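Local coordinates for S-adenosylmethionine dependent methyltransferase (Mesorhizobium loti, PDB 3BKW), which probably transfers a methyl group from S-adenosylmethionine to an acceptor that is not identified, at residues Ala37-Val42 with His139-Thr144; Ile47-Cys52 with Trp56-Ala61. One frame throughout, in Å; residues are numbered along the deposited sequence.

Contact 1: Ala37-Val42 with His139-Thr144. With EDO (1,2-ethanediol), chain I.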
ATOM      1  N   ALA A  37      11.258  12.966  -6.323  1.00 28.70           N
ATOM      2  CA  ALA A  37      10.868  12.362  -7.605  1.00 29.67           C
ATOM      3  C   ALA A  37       9.354  12.225  -7.792  1.00 29.35           C
ATOM      4  O   ALA A  37       8.865  12.220  -8.929  1.00 30.18           O
ATOM      5  CB  ALA A  37      11.532  11.023  -7.775  1.00 30.18           C
HETATM    6  N   MSE A  38       8.629  12.150  -6.670  1.00 27.95           N
HETATM    7  CA  MSE A  38       7.174  12.020  -6.644  1.00 28.21           C
HETATM    8  C   MSE A  38       6.431  13.345  -6.751  1.00 27.73           C
HETATM    9  O   MSE A  38       5.236  13.366  -7.055  1.00 29.37           O
HETATM   10  CB  MSE A  38       6.770  11.284  -5.379  1.00 29.44           C
HETATM   11  CG  MSE A  38       7.292   9.868  -5.337  1.00 27.48           C
HETATM   12 SE   MSE A  38       7.175   9.079  -3.593  0.75 29.44          SE
HETATM   13  CE  MSE A  38       5.279   9.318  -3.242  1.00 29.87           C
ATOM     14  N   LEU A  39       7.138  14.453  -6.542  1.00 28.63           N
ATOM     15  CA  LEU A  39       6.532  15.770  -6.606  1.00 28.51           C
ATOM     16  C   LEU A  39       6.185  16.145  -8.028  1.00 29.18           C
ATOM     17  O   LEU A  39       6.828  15.675  -8.962  1.00 30.35           O
ATOM     18  CB  LEU A  39       7.506  16.838  -6.103  1.00 28.54           C
ATOM     19  CG  LEU A  39       7.980  16.755  -4.657  1.00 27.44           C
ATOM     20  CD1 LEU A  39       9.104  17.793  -4.460  1.00 28.23           C
ATOM     21  CD2 LEU A  39       6.795  16.972  -3.697  1.00 30.40           C
ATOM     22  N   PRO A  40       5.169  17.003  -8.201  1.00 30.17           N
ATOM     23  CA  PRO A  40       4.938  17.549  -9.523  1.00 30.66           C
ATOM     24  C   PRO A  40       6.035  18.605  -9.784  1.00 31.81           C
ATOM     25  O   PRO A  40       6.783  18.946  -8.863  1.00 30.81           O
ATOM     26  CB  PRO A  40       3.585  18.239  -9.357  1.00 30.71           C
ATOM     27  CG  PRO A  40       3.609  18.694  -7.940  1.00 31.74           C
ATOM     28  CD  PRO A  40       4.221  17.566  -7.216  1.00 31.41           C
ATOM     29  N   GLU A  41       6.139  19.102 -11.013  1.00 31.81           N
ATOM     30  CA  GLU A  41       7.019  20.241 -11.272  1.00 31.90           C
ATOM     31  C   GLU A  41       6.535  21.407 -10.372  1.00 31.75           C
ATOM     32  O   GLU A  41       5.373  21.789 -10.432  1.00 32.32           O
ATOM     33  CB  GLU A  41       6.985  20.618 -12.756  1.00 33.49           C
ATOM     34  CG  GLU A  41       7.685  21.934 -13.099  1.00 37.98           C
ATOM     35  CD  GLU A  41       9.138  21.968 -12.684  1.00 44.64           C
ATOM     36  OE1 GLU A  41       9.884  21.041 -13.075  1.00 45.81           O
ATOM     37  OE2 GLU A  41       9.522  22.927 -11.984  1.00 43.35           O
ATOM     38  N   VAL A  42       7.427  21.941  -9.542  1.00 30.68           N
ATOM     39  CA  VAL A  42       7.054  22.976  -8.558  1.00 30.44           C
ATOM     40  C   VAL A  42       7.057  24.397  -9.105  1.00 29.59           C
ATOM     41  O   VAL A  42       6.564  25.303  -8.433  1.00 30.18           O
ATOM     42  CB  VAL A  42       7.895  22.895  -7.241  1.00 30.51           C
ATOM     43  CG1 VAL A  42       7.725  21.506  -6.555  1.00 28.94           C
ATOM     44  CG2 VAL A  42       9.373  23.238  -7.475  1.00 29.99           C
ATOM     45  N   HIS A 139      -1.895  18.176  -5.899  1.00 28.34           N
ATOM     46  CA  HIS A 139      -1.307  16.987  -5.271  1.00 28.78           C
ATOM     47  C   HIS A 139      -0.971  17.167  -3.801  1.00 26.79           C
ATOM     48  O   HIS A 139      -0.795  18.269  -3.338  1.00 28.30           O
ATOM     49  CB  HIS A 139      -0.039  16.539  -5.990  1.00 29.55           C
ATOM     50  CG  HIS A 139      -0.282  16.031  -7.376  1.00 36.17           C
ATOM     51  ND1 HIS A 139      -0.275  16.853  -8.476  1.00 36.66           N
ATOM     52  CD2 HIS A 139      -0.548  14.785  -7.835  1.00 42.78           C
ATOM     53  CE1 HIS A 139      -0.524  16.139  -9.560  1.00 38.27           C
ATOM     54  NE2 HIS A 139      -0.695  14.880  -9.198  1.00 39.77           N
ATOM     55  N   PHE A 140      -0.942  16.039  -3.097  1.00 27.25           N
ATOM     56  CA  PHE A 140      -0.537  15.932  -1.702  1.00 26.94           C
ATOM     57  C   PHE A 140       0.527  14.842  -1.687  1.00 27.78           C
ATOM     58  O   PHE A 140       0.223  13.705  -2.038  1.00 29.05           O
ATOM     59  CB  PHE A 140      -1.741  15.600  -0.834  1.00 29.25           C
ATOM     60  CG  PHE A 140      -1.456  15.496   0.649  1.00 30.11           C
ATOM     61  CD1 PHE A 140      -0.390  16.162   1.283  1.00 30.28           C
ATOM     62  CD2 PHE A 140      -2.364  14.806   1.453  1.00 34.62           C
ATOM     63  CE1 PHE A 140      -0.192  16.076   2.665  1.00 31.48           C
ATOM     64  CE2 PHE A 140      -2.171  14.742   2.820  1.00 32.87           C
ATOM     65  CZ  PHE A 140      -1.098  15.369   3.426  1.00 34.40           C
ATOM     66  N   VAL A 141       1.753  15.208  -1.329  1.00 26.56           N
ATOM     67  CA  VAL A 141       2.886  14.298  -1.324  1.00 26.43           C
ATOM     68  C   VAL A 141       3.475  14.332   0.075  1.00 27.50           C
ATOM     69  O   VAL A 141       3.833  15.399   0.591  1.00 27.70           O
ATOM     70  CB  VAL A 141       3.921  14.719  -2.372  1.00 26.36           C
ATOM     71  CG1 VAL A 141       5.149  13.795  -2.340  1.00 28.35           C
ATOM     72  CG2 VAL A 141       3.303  14.720  -3.764  1.00 27.15           C
ATOM     73  N   PHE A 142       3.539  13.173   0.727  1.00 26.92           N
ATOM     74  CA  PHE A 142       4.019  13.123   2.083  1.00 26.24           C
ATOM     75  C   PHE A 142       4.730  11.840   2.465  1.00 28.36           C
ATOM     76  O   PHE A 142       4.507  10.784   1.856  1.00 27.76           O
ATOM     77  CB  PHE A 142       2.847  13.397   3.047  1.00 26.76           C
ATOM     78  CG  PHE A 142       1.765  12.322   3.064  1.00 27.41           C
ATOM     79  CD1 PHE A 142       1.826  11.287   4.000  1.00 31.26           C
ATOM     80  CD2 PHE A 142       0.681  12.345   2.165  1.00 28.47           C
ATOM     81  CE1 PHE A 142       0.826  10.292   4.064  1.00 32.55           C
ATOM     82  CE2 PHE A 142      -0.335  11.342   2.219  1.00 29.58           C
ATOM     83  CZ  PHE A 142      -0.242  10.313   3.174  1.00 29.53           C
ATOM     84  N   SER A 143       5.573  11.962   3.496  1.00 26.30           N
ATOM     85  CA  SER A 143       6.272  10.832   4.076  1.00 26.69           C
ATOM     86  C   SER A 143       5.846  10.668   5.514  1.00 28.13           C
ATOM     87  O   SER A 143       5.573  11.651   6.217  1.00 27.60           O
ATOM     88  CB  SER A 143       7.775  11.010   4.002  1.00 28.07           C
ATOM     89  OG  SER A 143       8.185  12.170   4.701  1.00 28.72           O
ATOM     90  N   THR A 144       5.764   9.412   5.930  1.00 27.17           N
ATOM     91  CA  THR A 144       5.492   9.041   7.311  1.00 27.52           C
ATOM     92  C   THR A 144       6.334   7.819   7.661  1.00 27.00           C
ATOM     93  O   THR A 144       6.845   7.137   6.787  1.00 26.57           O
ATOM     94  CB  THR A 144       3.976   8.690   7.555  1.00 28.51           C
ATOM     95  OG1 THR A 144       3.534   7.712   6.589  1.00 30.37           O
ATOM     96  CG2 THR A 144       3.079   9.938   7.446  1.00 31.01           C
TER
HETATM   97  C1  EDO I 249      11.863  19.620  -9.550  1.00 52.84           C
HETATM   98  O1  EDO I 249      12.722  20.721  -9.861  1.00 46.99           O
HETATM   99  C2  EDO I 249      10.452  20.161  -9.351  1.00 51.34           C
HETATM  100  O2  EDO I 249       9.578  19.201  -8.730  1.00 42.38           O
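In the Rossmann-like methyltransferase fold the inner strand 138-145 offers one face to the end of helix 32-38 and the turn that follows it, and here Leu39 and Pro40 of that turn settle on Val141 and His139. Methyl CD2 of Leu39 makes the closest approach, 3.8 Å from Val141 CG1 and 3.9 Å from Val141 CB, the two side chains crossing at about a right angle. The CB of Leu39 points away from the strand, but CG lies beside the backbone N (chi1 -62°) and CD2 comes back to the valine, while the same leucine packs on Phe57 and Trp60 of helix 56-63. A forked side chain suits a place between a sheet and a helix. Val141, with a beta branch that strands accommodate easily, uses both methyls: CG1 also lies 4.3 Å from CB of Met38, a selenomethionine in this crystal, and CG2 is 4.0 Å from the Met38 carbonyl O. Further along, Pro40 CB approaches the His139 ring obliquely, 4.2 Å from ND1. The other ring nitrogen, NE2, is hydrogen-bonded to Glu209 OE1 of strand 207-213, which probably limits rotation of the imidazole beside the proline. Proline fits this turn because it brings an apolar ring and no backbone N-H needing a partner; Pro40 O accepts a hydrogen bond of 2.8 Å from O2 of a 1,2-ethanediol molecule, probably left by the crystallisation liquor. No hydrogen bond joins the two segments, so their mutual hold rests on van der Waals packing and burial of apolar surface, with little directional chemistry.

Contact 2: Ile47-Cys52 with Trp56-Ala61; sequences IVDLGC and WFCRWA
Asp49 and Phe57 meet across the opening unit of the Rossmann-like fold, where strand 46-50 runs into a glycine-containing turn and helix 56-63 returns nearly antiparallel, at 163°. The sequence Asp-Leu-Gly-Cys matches the start of motif I, which in relatives lines the S-adenosylmethionine pocket; Gly51, with its positive phi, suits the turn as the residue type most at ease there. Asp49 points its CB toward the helix, 3.7 Å from Cys58 SG. Its CG, anti to the backbone N (chi1 -177°), brings the carboxylate to the first helical turn. At the tip, Asp49 OD2 reaches the edge of the Phe57 ring near its plane, 3.5 Å from Phe57 CD2, with the carboxylate and ring planes 90° apart; such an edge, weakly positive at its hydrogens, tolerates an oxygen well. Asp49 OD2 also lies 3.5 Å from Cys58 SG, and a water donates to this oxygen at 2.6 Å. That water also donates to Cys52 O at 2.7 Å and accepts from Phe57 N at 3.1 Å, so one carboxylate oxygen of Asp49, a turn carbonyl and a backbone N-H of the first helical turn share one water. Were Asp49 exchanged for an alanine, the water is likely to lose one of its acceptors and a gap to open beside the Phe57 edge and the Cys58 sulfur. Small side chains let the helix lie close: Cys58 SG also packs on Cys52 CB. Two residues earlier on the strand, Ile47, whose branched apolar side chain can meet two partners, divides its branches: CG2 lies in the plane of the Phe57 ring at its edge near CE2, while Ile47 CD1 extends to the small Ala61, 3.8 Å from its CB.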
ATOM      1  N   ILE A  47       2.321  26.400  -2.822  1.00 26.67           N
ATOM      2  CA  ILE A  47       2.657  25.219  -2.028  1.00 27.19           C
ATOM      3  C   ILE A  47       2.484  25.449  -0.539  1.00 26.98           C
ATOM      4  O   ILE A  47       2.811  26.530  -0.036  1.00 27.92           O
ATOM      5  CB  ILE A  47       4.136  24.816  -2.288  1.00 26.49           C
ATOM      6  CG1 ILE A  47       4.410  24.640  -3.790  1.00 26.24           C
ATOM      7  CG2 ILE A  47       4.509  23.526  -1.509  1.00 28.32           C
ATOM      8  CD1 ILE A  47       5.867  24.315  -4.160  1.00 25.47           C
ATOM      9  N   VAL A  48       1.967  24.432   0.164  1.00 26.30           N
ATOM     10  CA  VAL A  48       1.907  24.455   1.620  1.00 27.33           C
ATOM     11  C   VAL A  48       2.763  23.293   2.141  1.00 26.57           C
ATOM     12  O   VAL A  48       2.639  22.173   1.640  1.00 27.49           O
ATOM     13  CB  VAL A  48       0.468  24.453   2.195  1.00 25.39           C
ATOM     14  CG1 VAL A  48      -0.345  23.230   1.746  1.00 26.23           C
ATOM     15  CG2 VAL A  48       0.502  24.567   3.725  1.00 29.16           C
ATOM     16  N   ASP A  49       3.611  23.578   3.138  1.00 26.75           N
ATOM     17  CA  ASP A  49       4.480  22.609   3.775  1.00 27.74           C
ATOM     18  C   ASP A  49       3.959  22.389   5.175  1.00 26.79           C
ATOM     19  O   ASP A  49       4.029  23.292   6.003  1.00 26.87           O
ATOM     20  CB  ASP A  49       5.923  23.135   3.792  1.00 26.68           C
ATOM     21  CG  ASP A  49       6.907  22.155   4.380  1.00 28.96           C
ATOM     22  OD1 ASP A  49       6.487  21.124   4.925  1.00 29.56           O
ATOM     23  OD2 ASP A  49       8.116  22.396   4.259  1.00 31.07           O
ATOM     24  N   LEU A  50       3.404  21.200   5.427  1.00 27.70           N
ATOM     25  CA  LEU A  50       2.809  20.864   6.717  1.00 26.79           C
ATOM     26  C   LEU A  50       3.854  20.226   7.619  1.00 28.60           C
ATOM     27  O   LEU A  50       4.258  19.079   7.390  1.00 28.91           O
ATOM     28  CB  LEU A  50       1.598  19.934   6.528  1.00 28.19           C
ATOM     29  CG  LEU A  50       0.485  20.359   5.574  1.00 31.11           C
ATOM     30  CD1 LEU A  50      -0.544  19.257   5.366  1.00 35.60           C
ATOM     31  CD2 LEU A  50      -0.179  21.612   6.066  1.00 29.33           C
ATOM     32  N   GLY A  51       4.297  20.979   8.628  1.00 28.52           N
ATOM     33  CA  GLY A  51       5.346  20.545   9.577  1.00 28.50           C
ATOM     34  C   GLY A  51       6.675  20.884   8.927  1.00 28.17           C
ATOM     35  O   GLY A  51       7.546  20.028   8.756  1.00 29.03           O
ATOM     36  N   CYS A  52       6.837  22.165   8.610  1.00 28.87           N
ATOM     37  CA  CYS A  52       7.990  22.640   7.843  1.00 28.23           C
ATOM     38  C   CYS A  52       9.337  22.684   8.576  1.00 27.51           C
ATOM     39  O   CYS A  52      10.389  22.804   7.923  1.00 28.21           O
ATOM     40  CB  CYS A  52       7.694  24.033   7.272  1.00 28.11           C
ATOM     41  SG  CYS A  52       7.539  25.339   8.481  1.00 27.97           S
ATOM     42  N   TRP A  56      13.581  23.675   5.274  1.00 30.95           N
ATOM     43  CA  TRP A  56      14.461  23.140   4.230  1.00 30.81           C
ATOM     44  C   TRP A  56      13.725  22.945   2.896  1.00 29.98           C
ATOM     45  O   TRP A  56      14.214  23.376   1.847  1.00 29.94           O
ATOM     46  CB  TRP A  56      15.084  21.798   4.633  1.00 34.73           C
ATOM     47  CG  TRP A  56      15.966  21.803   5.817  1.00 40.07           C
ATOM     48  CD1 TRP A  56      15.686  21.280   7.049  1.00 46.56           C
ATOM     49  CD2 TRP A  56      17.294  22.323   5.892  1.00 43.48           C
ATOM     50  NE1 TRP A  56      16.761  21.451   7.893  1.00 45.58           N
ATOM     51  CE2 TRP A  56      17.768  22.078   7.207  1.00 45.58           C
ATOM     52  CE3 TRP A  56      18.138  22.973   4.975  1.00 45.77           C
ATOM     53  CZ2 TRP A  56      19.053  22.473   7.636  1.00 45.85           C
ATOM     54  CZ3 TRP A  56      19.421  23.367   5.397  1.00 47.30           C
ATOM     55  CH2 TRP A  56      19.861  23.115   6.720  1.00 47.21           C
ATOM     56  N   PHE A  57      12.540  22.337   2.959  1.00 27.40           N
ATOM     57  CA  PHE A  57      11.738  22.118   1.763  1.00 26.83           C
ATOM     58  C   PHE A  57      11.210  23.451   1.207  1.00 26.69           C
ATOM     59  O   PHE A  57      11.162  23.623  -0.020  1.00 27.53           O
ATOM     60  CB  PHE A  57      10.576  21.130   1.991  1.00 26.08           C
ATOM     61  CG  PHE A  57       9.637  21.061   0.832  1.00 27.31           C
ATOM     62  CD1 PHE A  57       9.934  20.280  -0.272  1.00 30.83           C
ATOM     63  CD2 PHE A  57       8.491  21.855   0.809  1.00 28.48           C
ATOM     64  CE1 PHE A  57       9.071  20.245  -1.386  1.00 29.77           C
ATOM     65  CE2 PHE A  57       7.624  21.832  -0.284  1.00 30.05           C
ATOM     66  CZ  PHE A  57       7.919  21.014  -1.387  1.00 31.05           C
ATOM     67  N   CYS A  58      10.782  24.349   2.101  1.00 25.10           N
ATOM     68  CA  CYS A  58      10.254  25.665   1.703  1.00 25.42           C
ATOM     69  C   CYS A  58      11.264  26.412   0.837  1.00 25.83           C
ATOM     70  O   CYS A  58      10.908  26.924  -0.237  1.00 27.43           O
ATOM     71  CB  CYS A  58       9.880  26.512   2.919  1.00 26.05           C
ATOM     72  SG  CYS A  58       8.497  25.833   3.831  1.00 30.98           S
ATOM     73  N   ARG A  59      12.520  26.456   1.295  1.00 26.82           N
ATOM     74  CA  ARG A  59      13.597  27.084   0.540  1.00 26.95           C
ATOM     75  C   ARG A  59      13.907  26.352  -0.762  1.00 26.49           C
ATOM     76  O   ARG A  59      14.116  26.999  -1.779  1.00 27.62           O
ATOM     77  CB  ARG A  59      14.862  27.272   1.377  1.00 26.82           C
ATOM     78  CG  ARG A  59      14.698  28.343   2.455  1.00 29.47           C
ATOM     79  CD  ARG A  59      15.996  28.639   3.181  1.00 29.36           C
ATOM     80  NE  ARG A  59      16.448  27.515   3.989  1.00 28.90           N
ATOM     81  CZ  ARG A  59      15.897  27.123   5.140  1.00 33.95           C
ATOM     82  NH1 ARG A  59      14.863  27.764   5.669  1.00 33.73           N
ATOM     83  NH2 ARG A  59      16.399  26.070   5.777  1.00 36.01           N
ATOM     84  N   TRP A  60      13.923  25.021  -0.732  1.00 28.40           N
ATOM     85  CA  TRP A  60      14.128  24.228  -1.960  1.00 27.36           C
ATOM     86  C   TRP A  60      13.057  24.571  -2.999  1.00 27.24           C
ATOM     87  O   TRP A  60      13.372  24.812  -4.163  1.00 27.99           O
ATOM     88  CB  TRP A  60      14.147  22.712  -1.662  1.00 27.78           C
ATOM     89  CG  TRP A  60      14.241  21.861  -2.902  1.00 28.02           C
ATOM     90  CD1 TRP A  60      15.380  21.433  -3.499  1.00 30.41           C
ATOM     91  CD2 TRP A  60      13.152  21.385  -3.716  1.00 27.79           C
ATOM     92  NE1 TRP A  60      15.074  20.710  -4.623  1.00 29.84           N
ATOM     93  CE2 TRP A  60      13.720  20.683  -4.799  1.00 31.68           C
ATOM     94  CE3 TRP A  60      11.762  21.501  -3.640  1.00 30.27           C
ATOM     95  CZ2 TRP A  60      12.940  20.057  -5.787  1.00 31.56           C
ATOM     96  CZ3 TRP A  60      10.975  20.888  -4.621  1.00 29.15           C
ATOM     97  CH2 TRP A  60      11.574  20.185  -5.691  1.00 31.38           C
ATOM     98  N   ALA A  61      11.799  24.596  -2.569  1.00 25.93           N
ATOM     99  CA  ALA A  61      10.678  24.875  -3.465  1.00 26.01           C
ATOM    100  C   ALA A  61      10.777  26.270  -4.068  1.00 26.79           C
ATOM    101  O   ALA A  61      10.544  26.449  -5.274  1.00 28.27           O
ATOM    102  CB  ALA A  61       9.351  24.700  -2.741  1.00 26.44           C
TER
HETATM  103  O   HOH W   1      10.537  22.224   5.260  1.00 23.05           O

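From the N terminus the chain first passes helix 32-38, whose end forms, with the turn after it, the earlier half of contact 1, then enters strand 46-50 and helix 56-63, which contact 2 closes into a short loop. Only after two more parallel strands, 68-73 and 91-95, and then strand 108-114 and helix 123-133 does it reach strand 138-145 and complete contact 1; the small loop is therefore nested within the large one. Both contacts lean on one central sheet, and they meet directly: Val42 CB lies 4.0 Å from Ile47 CD1, and Val42 CG1 is 3.8 Å from Trp60 CZ3. Together they join helix 32-38, the first beta-alpha pair and strand 138-145.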